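Local coordinates for glycerol uptake operon antiterminator regulatory protein (Listeria monocytogenes str. 4b, PDB 3KTS), which probably regulates glycerol uptake genes by antitermination of transcription in response to glycerol-3-phosphate, using a domain of the TIM-barrel superfamily, at residues Q10-D21 with I174-W184; C78-T89 with H100-F109. All coordinates share one frame; numbering follows the deposited sequence.

Contact 1: residues Q10-D21 with I174-W184; sequences QSIIPAAHNQKD and IAVTTSNKHLW
The indole of Trp184 is covered on one face by Pro14, whose CB stands 3.8 Å from the centroid of the five-membered ring in a CH-pi contact. Asn180 O and Lys181 CA, from the turn that precedes the tryptophan, lie over the opposite face, while Ala15 O and Thr178 O sit at the edge in the ring plane. With CG anti to the carbonyl carbon (chi1 -81°), the indole reaches across strand 12-16, and NE1 donates to Thr178 O at 3.1 Å. The backbone Ala15 N approaches the same oxygen, at 2.8 Å, from the other face of the carbonyl plane, giving this buried acceptor two donors. Branched Ile12 packs beside the indole, its CG2 4.0 Å from Trp184 CD1, while its CG1 lies against Leu183 O. At the edge of the His17 ring, NE2 donates in plane to Ser179 OG over 3.2 Å; that small hydroxyl also bonds an unidentified ligand.

These strands are the first and last of a TIM barrel, and their parallel pairing closes it. Val176 N donates to Ser11 O and Ile13 N to Val176 O, so that Ile13 pairs with Thr177 on the inner face. There Ile13 CB lies 3.8 Å from Thr177 CG2, beta-branched residues suited to extended strands, and Thr177 OG1 is hydrogen-bonded to Glu132. Val176 projects outward against helix 162-169. Beyond the strand ends, the bent Lys181 chain crosses Asp21 at about a right angle, and NZ meets OD1 at 2.9 Å from the syn side but 32° out of the carboxylate plane, a salt bridge.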
loop_
_atom_site.group_PDB
_atom_site.type_symbol
_atom_site.label_atom_id
_atom_site.label_comp_id
_atom_site.label_asym_id
_atom_site.label_seq_id
_atom_site.Cartn_x
_atom_site.Cartn_y
_atom_site.Cartn_z
ATOM N N GLN A 10 -12.849 -4.304 -3.306
ATOM C CA GLN A 10 -12.496 -2.900 -3.221
ATOM C C GLN A 10 -11.384 -2.636 -4.224
ATOM O O GLN A 10 -10.252 -3.077 -4.030
ATOM C CB GLN A 10 -12.046 -2.527 -1.815
ATOM C CG GLN A 10 -11.923 -1.029 -1.624
ATOM C CD GLN A 10 -11.285 -0.670 -0.315
ATOM O OE1 GLN A 10 -11.174 -1.508 0.581
ATOM N NE2 GLN A 10 -10.844 0.582 -0.192
ATOM N N SER A 11 -11.726 -1.924 -5.294
ATOM C CA SER A 11 -10.838 -1.724 -6.436
ATOM C C SER A 11 -9.939 -0.504 -6.282
ATOM O O SER A 11 -8.762 -0.550 -6.635
ATOM C CB SER A 11 -11.655 -1.611 -7.719
ATOM O OG SER A 11 -12.403 -2.793 -7.926
ATOM N N ILE A 12 -10.503 0.583 -5.769
ATOM C CA ILE A 12 -9.742 1.787 -5.494
ATOM C C ILE A 12 -9.440 1.845 -4.002
ATOM O O ILE A 12 -10.333 1.711 -3.155
ATOM C CB ILE A 12 -10.476 3.071 -5.990
ATOM C CG1 ILE A 12 -10.222 3.297 -7.477
ATOM C CG2 ILE A 12 -9.997 4.318 -5.264
ATOM C CD1 ILE A 12 -11.195 2.607 -8.382
ATOM N N ILE A 13 -8.159 1.990 -3.692
ATOM C CA ILE A 13 -7.719 2.262 -2.345
ATOM C C ILE A 13 -7.142 3.668 -2.396
ATOM O O ILE A 13 -6.036 3.860 -2.893
ATOM C CB ILE A 13 -6.667 1.243 -1.872
ATOM C CG1 ILE A 13 -7.176 -0.196 -2.071
ATOM C CG2 ILE A 13 -6.318 1.498 -0.416
ATOM C CD1 ILE A 13 -6.176 -1.281 -1.690
ATOM N N PRO A 14 -7.911 4.668 -1.929
ATOM C CA PRO A 14 -7.470 6.061 -1.967
ATOM C C PRO A 14 -6.186 6.299 -1.185
ATOM O O PRO A 14 -5.967 5.678 -0.146
ATOM C CB PRO A 14 -8.639 6.816 -1.314
ATOM C CG PRO A 14 -9.373 5.803 -0.533
ATOM C CD PRO A 14 -9.259 4.551 -1.347
ATOM N N ALA A 15 -5.349 7.192 -1.701
ATOM C CA ALA A 15 -4.051 7.471 -1.106
ATOM C C ALA A 15 -3.963 8.927 -0.673
ATOM O O ALA A 15 -3.970 9.828 -1.506
ATOM C CB ALA A 15 -2.934 7.129 -2.092
ATOM N N ALA A 16 -3.877 9.147 0.635
ATOM C CA ALA A 16 -3.856 10.489 1.199
ATOM C C ALA A 16 -2.441 11.037 1.333
ATOM O O ALA A 16 -1.583 10.392 1.938
ATOM C CB ALA A 16 -4.553 10.500 2.557
ATOM N N HIS A 17 -2.217 12.223 0.765
ATOM C CA HIS A 17 -0.976 12.983 0.945
ATOM C C HIS A 17 -1.093 13.932 2.132
ATOM O O HIS A 17 -0.094 14.269 2.779
ATOM C CB HIS A 17 -0.671 13.823 -0.296
ATOM C CG HIS A 17 -0.210 13.029 -1.476
ATOM N ND1 HIS A 17 1.092 12.605 -1.626
ATOM C CD2 HIS A 17 -0.876 12.598 -2.572
ATOM C CE1 HIS A 17 1.209 11.943 -2.763
ATOM N NE2 HIS A 17 0.028 11.917 -3.353
ATOM N N ASN A 18 -2.325 14.364 2.397
ATOM C CA ASN A 18 -2.619 15.418 3.362
ATOM C C ASN A 18 -3.394 14.920 4.567
ATOM O O ASN A 18 -3.850 13.776 4.612
ATOM C CB ASN A 18 -3.441 16.523 2.690
ATOM C CG ASN A 18 -2.677 17.240 1.604
ATOM O OD1 ASN A 18 -1.903 18.157 1.877
ATOM N ND2 ASN A 18 -2.898 16.836 0.358
ATOM N N GLN A 19 -3.540 15.805 5.545
ATOM C CA GLN A 19 -4.510 15.628 6.609
ATOM C C GLN A 19 -5.896 15.929 6.024
ATOM O O GLN A 19 -6.878 15.264 6.364
ATOM C CB GLN A 19 -4.193 16.578 7.764
ATOM C CG GLN A 19 -4.143 15.919 9.135
ATOM C CD GLN A 19 -5.430 16.062 9.943
ATOM O OE1 GLN A 19 -5.397 16.484 11.101
ATOM N NE2 GLN A 19 -6.560 15.694 9.347
ATOM N N LYS A 20 -5.951 16.919 5.127
ATOM C CA LYS A 20 -7.181 17.317 4.428
ATOM C C LYS A 20 -7.665 16.283 3.411
ATOM O O LYS A 20 -8.856 16.216 3.115
ATOM C CB LYS A 20 -6.992 18.664 3.727
ATOM C CG LYS A 20 -7.104 19.872 4.641
ATOM C CD LYS A 20 -6.934 21.160 3.857
ATOM C CE LYS A 20 -6.904 22.364 4.774
ATOM N NZ LYS A 20 -6.546 23.598 4.024
ATOM N N ASP A 21 -6.736 15.490 2.877
ATOM C CA ASP A 21 -7.064 14.411 1.947
ATOM C C ASP A 21 -7.784 13.262 2.636
ATOM O O ASP A 21 -8.599 12.576 2.016
ATOM C CB ASP A 21 -5.803 13.889 1.255
ATOM C CG ASP A 21 -5.399 14.726 0.059
ATOM O OD1 ASP A 21 -6.191 15.602 -0.355
ATOM O OD2 ASP A 21 -4.288 14.503 -0.474
ATOM N N ILE A 174 -4.993 -7.022 -7.717
ATOM C CA ILE A 174 -6.080 -7.283 -6.782
ATOM C C ILE A 174 -6.838 -5.978 -6.493
ATOM O O ILE A 174 -8.051 -5.996 -6.257
ATOM C CB ILE A 174 -5.540 -8.000 -5.489
ATOM C CG1 ILE A 174 -6.658 -8.423 -4.536
ATOM C CG2 ILE A 174 -4.514 -7.160 -4.758
ATOM C CD1 ILE A 174 -6.150 -9.104 -3.278
ATOM N N ALA A 175 -6.116 -4.854 -6.555
ATOM C CA ALA A 175 -6.671 -3.507 -6.356
ATOM C C ALA A 175 -5.699 -2.443 -6.861
ATOM O O ALA A 175 -4.580 -2.751 -7.275
ATOM C CB ALA A 175 -7.013 -3.253 -4.881
ATOM N N VAL A 176 -6.143 -1.191 -6.820
ATOM C CA VAL A 176 -5.366 -0.051 -7.273
ATOM C C VAL A 176 -5.219 0.934 -6.118
ATOM O O VAL A 176 -6.171 1.156 -5.378
ATOM C CB VAL A 176 -6.061 0.631 -8.476
ATOM C CG1 VAL A 176 -5.385 1.939 -8.853
ATOM C CG2 VAL A 176 -6.080 -0.297 -9.672
ATOM N N THR A 177 -4.023 1.492 -5.935
ATOM C CA THR A 177 -3.859 2.654 -5.060
ATOM C C THR A 177 -3.624 3.889 -5.904
ATOM O O THR A 177 -2.918 3.833 -6.914
ATOM C CB THR A 177 -2.702 2.518 -4.048
ATOM O OG1 THR A 177 -1.515 2.095 -4.723
ATOM C CG2 THR A 177 -3.048 1.525 -2.970
ATOM N N THR A 178 -4.213 5.001 -5.476
ATOM C CA THR A 178 -4.167 6.243 -6.239
ATOM C C THR A 178 -4.568 7.463 -5.405
ATOM O O THR A 178 -5.406 7.375 -4.504
ATOM C CB THR A 178 -5.058 6.153 -7.508
ATOM O OG1 THR A 178 -5.055 7.410 -8.191
ATOM C CG2 THR A 178 -6.478 5.761 -7.151
ATOM N N SER A 179 -3.951 8.597 -5.710
ATOM C CA SER A 179 -4.345 9.862 -5.112
ATOM C C SER A 179 -5.027 10.757 -6.143
ATOM O O SER A 179 -5.184 11.957 -5.921
ATOM C CB SER A 179 -3.143 10.570 -4.494
ATOM O OG SER A 179 -2.086 10.699 -5.421
ATOM N N ASN A 180 -5.421 10.165 -7.272
ATOM C CA ASN A 180 -6.239 10.847 -8.272
ATOM C C ASN A 180 -7.664 10.993 -7.748
ATOM O O ASN A 180 -8.428 10.026 -7.700
ATOM C CB ASN A 180 -6.209 10.096 -9.608
ATOM C CG ASN A 180 -6.836 10.881 -10.744
ATOM O OD1 ASN A 180 -8.056 11.019 -10.823
ATOM N ND2 ASN A 180 -6.001 11.379 -11.646
ATOM N N LYS A 181 -8.002 12.221 -7.367
ATOM C CA LYS A 181 -9.240 12.550 -6.658
ATOM C C LYS A 181 -10.518 12.250 -7.448
ATOM O O LYS A 181 -11.562 11.975 -6.855
ATOM C CB LYS A 181 -9.201 14.028 -6.264
ATOM C CG LYS A 181 -9.805 14.341 -4.913
ATOM C CD LYS A 181 -9.102 15.518 -4.239
ATOM C CE LYS A 181 -7.766 15.115 -3.618
ATOM N NZ LYS A 181 -7.085 16.276 -2.981
ATOM N N HIS A 182 -10.418 12.296 -8.778
ATOM C CA HIS A 182 -11.551 12.097 -9.682
ATOM C C HIS A 182 -12.154 10.696 -9.591
ATOM O O HIS A 182 -13.372 10.548 -9.473
ATOM C CB HIS A 182 -11.142 12.402 -11.129
ATOM C CG HIS A 182 -12.218 12.123 -12.136
ATOM N ND1 HIS A 182 -12.234 10.983 -12.913
ATOM C CD2 HIS A 182 -13.317 12.832 -12.489
ATOM C CE1 HIS A 182 -13.293 11.005 -13.701
ATOM N NE2 HIS A 182 -13.968 12.115 -13.464
ATOM N N LEU A 183 -11.304 9.676 -9.632
ATOM C CA LEU A 183 -11.789 8.295 -9.624
ATOM C C LEU A 183 -11.974 7.699 -8.224
ATOM O O LEU A 183 -12.093 6.486 -8.069
ATOM C CB LEU A 183 -10.935 7.389 -10.529
ATOM C CG LEU A 183 -9.441 7.639 -10.732
ATOM C CD1 LEU A 183 -8.677 7.205 -9.523
ATOM C CD2 LEU A 183 -8.954 6.873 -11.940
ATOM N N TRP A 184 -12.007 8.562 -7.214
ATOM C CA TRP A 184 -12.336 8.151 -5.855
ATOM C C TRP A 184 -13.831 7.885 -5.702
ATOM O O TRP A 184 -14.239 7.055 -4.888
ATOM C CB TRP A 184 -11.901 9.218 -4.854
ATOM C CG TRP A 184 -10.448 9.182 -4.505
ATOM C CD1 TRP A 184 -9.536 8.240 -4.876
ATOM C CD2 TRP A 184 -9.747 10.110 -3.668
ATOM N NE1 TRP A 184 -8.307 8.534 -4.342
ATOM C CE2 TRP A 184 -8.409 9.676 -3.591
ATOM C CE3 TRP A 184 -10.120 11.276 -2.983
ATOM C CZ2 TRP A 184 -7.436 10.362 -2.856
ATOM C CZ3 TRP A 184 -9.150 11.964 -2.251
ATOM C CH2 TRP A 184 -7.825 11.499 -2.193
#

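Contact 2: residues C78-T89 with H100-F109; sequences CTEICPDGIIST and HKMLAIQRLF
Strands 85-88 and 103-109 run parallel, their axes 4.8 Å apart at closest and inclined by 23°, with Ile86 N donating to Leu103 O and Ile105 N to Ile86 O. They belong to a beta-alpha-beta unit of the TIM barrel, in which helix 91-99 makes the connection. Ile87 and Ile105 point the same way on the inner face and lie side by side, CG1 to CG1 at 3.8 Å, an apolar pair suited to the barrel interior. The opposite face, carrying Ile86, Ser88, Ala104 and Gln106, is turned toward the outer helices; small Ala104 packs against Ile94 of helix 91-99.

At the N-terminal ends of the strands, Met102 bends at chi2 (-90°), which carries its thioether toward the loop after helix 71-81. Its CE meets Pro83 CD at 3.5 Å, the two side chains crossing at about a right angle, and SD lies 4.0 Å from Ile86 CG2. A flexible, unbranched chain suits this uneven surface of proline ring, isoleucine methyl and cysteine sulfur, the last being Cys78 SG, 3.8 Å from Met102 CG. Cys78 also places CB over one face of the His100 imidazole, 3.9 Å from the ring centroid, as a CH-pi contact. Asp75 accepts a hydrogen bond from NE2 of that ring and so limits its rotation.

At the other end, Arg107 N donates to Ser88 O, and the arginine side chain leads on to a salt bridge with Glu132. The hydroxyl of Thr89 closes the pairing: OG1 donates to Arg107 O at 3.0 Å, from above the carbonyl plane.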
loop_
_atom_site.group_PDB
_atom_site.type_symbol
_atom_site.label_atom_id
_atom_site.label_comp_id
_atom_site.label_asym_id
_atom_site.label_seq_id
_atom_site.Cartn_x
_atom_site.Cartn_y
_atom_site.Cartn_z
ATOM N N CYS A 78 3.729 -1.030 15.112
ATOM C CA CYS A 78 2.912 -2.211 15.376
ATOM C C CYS A 78 2.343 -2.262 16.788
ATOM O O CYS A 78 1.219 -2.726 16.987
ATOM C CB CYS A 78 3.723 -3.474 15.113
ATOM S SG CYS A 78 4.217 -3.687 13.392
ATOM N N THR A 79 3.122 -1.797 17.761
ATOM C CA THR A 79 2.718 -1.840 19.166
ATOM C C THR A 79 2.032 -0.558 19.643
ATOM O O THR A 79 1.131 -0.621 20.477
ATOM C CB THR A 79 3.904 -2.171 20.119
ATOM O OG1 THR A 79 4.922 -1.166 20.001
ATOM C CG2 THR A 79 4.498 -3.546 19.809
ATOM N N GLU A 80 2.441 0.596 19.117
ATOM C CA GLU A 80 1.926 1.876 19.624
ATOM C C GLU A 80 1.121 2.743 18.660
ATOM O O GLU A 80 0.399 3.633 19.105
ATOM C CB GLU A 80 3.040 2.701 20.279
ATOM C CG GLU A 80 3.320 2.307 21.727
ATOM C CD GLU A 80 3.447 3.505 22.664
ATOM O OE1 GLU A 80 3.314 3.311 23.894
ATOM O OE2 GLU A 80 3.671 4.639 22.181
ATOM N N ILE A 81 1.239 2.516 17.355
ATOM C CA ILE A 81 0.434 3.288 16.394
ATOM C C ILE A 81 -0.729 2.455 15.864
ATOM O O ILE A 81 -1.872 2.919 15.852
ATOM C CB ILE A 81 1.303 3.965 15.281
ATOM C CG1 ILE A 81 1.541 5.442 15.599
ATOM C CG2 ILE A 81 0.605 3.987 13.940
ATOM C CD1 ILE A 81 2.101 5.747 16.955
ATOM N N CYS A 82 -0.416 1.218 15.473
ATOM C CA CYS A 82 -1.382 0.210 15.013
ATOM C C CYS A 82 -2.271 0.617 13.835
ATOM O O CYS A 82 -3.478 0.822 14.015
ATOM C CB CYS A 82 -2.246 -0.284 16.178
ATOM S SG CYS A 82 -1.318 -0.636 17.669
ATOM N N PRO A 83 -1.687 0.745 12.624
ATOM C CA PRO A 83 -2.581 0.767 11.473
ATOM C C PRO A 83 -3.062 -0.645 11.185
ATOM O O PRO A 83 -2.733 -1.571 11.919
ATOM C CB PRO A 83 -1.684 1.273 10.347
ATOM C CG PRO A 83 -0.319 0.849 10.735
ATOM C CD PRO A 83 -0.277 0.923 12.226
ATOM N N ASP A 84 -3.839 -0.817 10.127
ATOM C CA ASP A 84 -4.333 -2.142 9.781
ATOM C C ASP A 84 -3.354 -2.898 8.885
ATOM O O ASP A 84 -3.458 -4.117 8.716
ATOM C CB ASP A 84 -5.719 -2.024 9.162
ATOM C CG ASP A 84 -6.713 -1.379 10.114
ATOM O OD1 ASP A 84 -7.508 -2.119 10.726
ATOM O OD2 ASP A 84 -6.678 -0.140 10.275
ATOM N N GLY A 85 -2.397 -2.156 8.329
ATOM C CA GLY A 85 -1.314 -2.717 7.533
ATOM C C GLY A 85 -0.198 -1.711 7.353
ATOM O O GLY A 85 -0.419 -0.509 7.520
ATOM N N ILE A 86 1.005 -2.194 7.038
ATOM C CA ILE A 86 2.133 -1.299 6.733
ATOM C C ILE A 86 2.718 -1.529 5.336
ATOM O O ILE A 86 2.679 -2.637 4.788
ATOM C CB ILE A 86 3.281 -1.325 7.798
ATOM C CG1 ILE A 86 4.183 -2.551 7.626
ATOM C CG2 ILE A 86 2.734 -1.222 9.220
ATOM C CD1 ILE A 86 5.658 -2.263 7.853
ATOM N N ILE A 87 3.241 -0.461 4.753
ATOM C CA ILE A 87 3.878 -0.545 3.452
ATOM C C ILE A 87 5.295 -0.055 3.596
ATOM O O ILE A 87 5.533 1.050 4.082
ATOM C CB ILE A 87 3.145 0.288 2.381
ATOM C CG1 ILE A 87 1.695 -0.189 2.239
ATOM C CG2 ILE A 87 3.873 0.196 1.031
ATOM C CD1 ILE A 87 0.787 0.789 1.544
ATOM N N SER A 88 6.236 -0.899 3.192
ATOM C CA SER A 88 7.631 -0.519 3.163
ATOM C C SER A 88 8.329 -1.058 1.920
ATOM O O SER A 88 7.877 -2.013 1.281
ATOM C CB SER A 88 8.345 -1.010 4.416
ATOM O OG SER A 88 9.697 -0.587 4.408
ATOM N N THR A 89 9.443 -0.425 1.590
ATOM C CA THR A 89 10.239 -0.819 0.449
ATOM C C THR A 89 11.418 -1.645 0.974
ATOM O O THR A 89 12.054 -2.406 0.233
ATOM C CB THR A 89 10.671 0.440 -0.341
ATOM O OG1 THR A 89 10.571 0.193 -1.748
ATOM C CG2 THR A 89 12.069 0.908 0.047
ATOM N N HIS A 100 4.823 -9.325 14.039
ATOM C CA HIS A 100 3.739 -8.711 14.797
ATOM C C HIS A 100 2.381 -9.020 14.196
ATOM O O HIS A 100 1.386 -8.392 14.570
ATOM C CB HIS A 100 3.908 -7.196 14.843
ATOM C CG HIS A 100 5.079 -6.739 15.649
ATOM N ND1 HIS A 100 4.987 -6.438 16.990
ATOM C CD2 HIS A 100 6.368 -6.520 15.301
ATOM C CE1 HIS A 100 6.171 -6.057 17.436
ATOM N NE2 HIS A 100 7.026 -6.097 16.431
ATOM N N LYS A 101 2.354 -9.975 13.262
ATOM C CA LYS A 101 1.142 -10.393 12.547
ATOM C C LYS A 101 0.426 -9.211 11.884
ATOM O O LYS A 101 -0.799 -9.091 11.954
ATOM C CB LYS A 101 0.202 -11.202 13.460
ATOM C CG LYS A 101 0.873 -12.378 14.170
ATOM C CD LYS A 101 -0.150 -13.256 14.875
ATOM C CE LYS A 101 0.529 -14.388 15.639
ATOM N NZ LYS A 101 -0.435 -15.130 16.505
ATOM N N MET A 102 1.221 -8.338 11.260
ATOM C CA MET A 102 0.731 -7.187 10.506
ATOM C C MET A 102 0.674 -7.494 9.026
ATOM O O MET A 102 1.464 -8.296 8.513
ATOM C CB MET A 102 1.652 -5.991 10.698
ATOM C CG MET A 102 1.145 -4.974 11.662
ATOM S SD MET A 102 0.130 -3.702 10.895
ATOM C CE MET A 102 0.205 -2.576 12.267
ATOM N N LEU A 103 -0.262 -6.837 8.347
ATOM C CA LEU A 103 -0.384 -6.928 6.907
ATOM C C LEU A 103 0.802 -6.178 6.317
ATOM O O LEU A 103 0.821 -4.946 6.284
ATOM C CB LEU A 103 -1.698 -6.284 6.451
ATOM C CG LEU A 103 -2.564 -6.809 5.295
ATOM C CD1 LEU A 103 -3.163 -5.626 4.550
ATOM C CD2 LEU A 103 -1.823 -7.695 4.320
ATOM N N ALA A 104 1.807 -6.933 5.890
ATOM C CA ALA A 104 3.010 -6.354 5.311
ATOM C C ALA A 104 2.949 -6.377 3.787
ATOM O O ALA A 104 3.033 -7.443 3.166
ATOM C CB ALA A 104 4.236 -7.086 5.808
ATOM N N ILE A 105 2.788 -5.200 3.189
ATOM C CA ILE A 105 2.847 -5.074 1.731
ATOM C C ILE A 105 4.169 -4.425 1.276
ATOM O O ILE A 105 4.578 -3.393 1.804
ATOM C CB ILE A 105 1.536 -4.444 1.116
ATOM C CG1 ILE A 105 1.846 -3.357 0.082
ATOM C CG2 ILE A 105 0.534 -3.967 2.213
ATOM C CD1 ILE A 105 0.605 -2.736 -0.516
ATOM N N GLN A 106 4.847 -5.061 0.321
ATOM C CA GLN A 106 6.166 -4.613 -0.131
ATOM C C GLN A 106 6.103 -3.773 -1.399
ATOM O O GLN A 106 5.538 -4.190 -2.409
ATOM C CB GLN A 106 7.099 -5.798 -0.356
ATOM C CG GLN A 106 8.570 -5.402 -0.476
ATOM C CD GLN A 106 9.435 -6.488 -1.079
ATOM O OE1 GLN A 106 10.320 -6.213 -1.890
ATOM N NE2 GLN A 106 9.177 -7.730 -0.696
ATOM N N ARG A 107 6.712 -2.594 -1.338
ATOM C CA ARG A 107 6.660 -1.644 -2.435
ATOM C C ARG A 107 7.789 -1.895 -3.417
ATOM O O ARG A 107 8.952 -2.009 -3.031
ATOM C CB ARG A 107 6.755 -0.227 -1.894
ATOM C CG ARG A 107 6.036 0.777 -2.742
ATOM C CD ARG A 107 6.076 2.152 -2.119
ATOM N NE ARG A 107 5.101 3.055 -2.725
ATOM C CZ ARG A 107 5.089 4.371 -2.544
ATOM N NH1 ARG A 107 5.999 4.948 -1.762
ATOM N NH2 ARG A 107 4.156 5.111 -3.131
ATOM N N LEU A 108 7.437 -1.980 -4.692
ATOM C CA LEU A 108 8.409 -2.215 -5.737
ATOM C C LEU A 108 8.270 -1.137 -6.799
ATOM O O LEU A 108 7.155 -0.775 -7.173
ATOM C CB LEU A 108 8.179 -3.586 -6.359
ATOM C CG LEU A 108 9.448 -4.373 -6.678
ATOM C CD1 LEU A 108 9.913 -5.096 -5.427
ATOM C CD2 LEU A 108 9.201 -5.363 -7.805
ATOM N N PHE A 109 9.404 -0.624 -7.272
ATOM C CA PHE A 109 9.424 0.385 -8.328
ATOM C C PHE A 109 9.899 -0.230 -9.634
ATOM O O PHE A 109 11.088 -0.539 -9.780
ATOM C CB PHE A 109 10.361 1.542 -7.963
ATOM C CG PHE A 109 9.988 2.278 -6.701
ATOM C CD1 PHE A 109 8.666 2.619 -6.427
ATOM C CD2 PHE A 109 10.975 2.668 -5.803
ATOM C CE1 PHE A 109 8.334 3.308 -5.262
ATOM C CE2 PHE A 109 10.653 3.357 -4.639
ATOM C CZ PHE A 109 9.331 3.681 -4.368
#

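Both contacts are parallel strand pairings of one barrel, set on opposite sides of the chain's centre, with their own centres about 18 Å apart and their nearest atoms about 6 Å apart. Contact 2 pairs strands that follow one another in the chain, with a single helix between them, whereas contact 1 brings together strands 12-16 and 173-178 from the two ends of the barrel sequence; contact 2 is therefore nested within the loop that contact 1 closes. Glu132 on strand 130-134 bridges them, binding Thr177 of contact 1 and Arg107 of contact 2. Ser179 and Arg107 each lie near unidentified ligand, probably picked up from the crystallisation medium but consistent with a pocket at the strands' C-terminal ends, as in other TIM barrels.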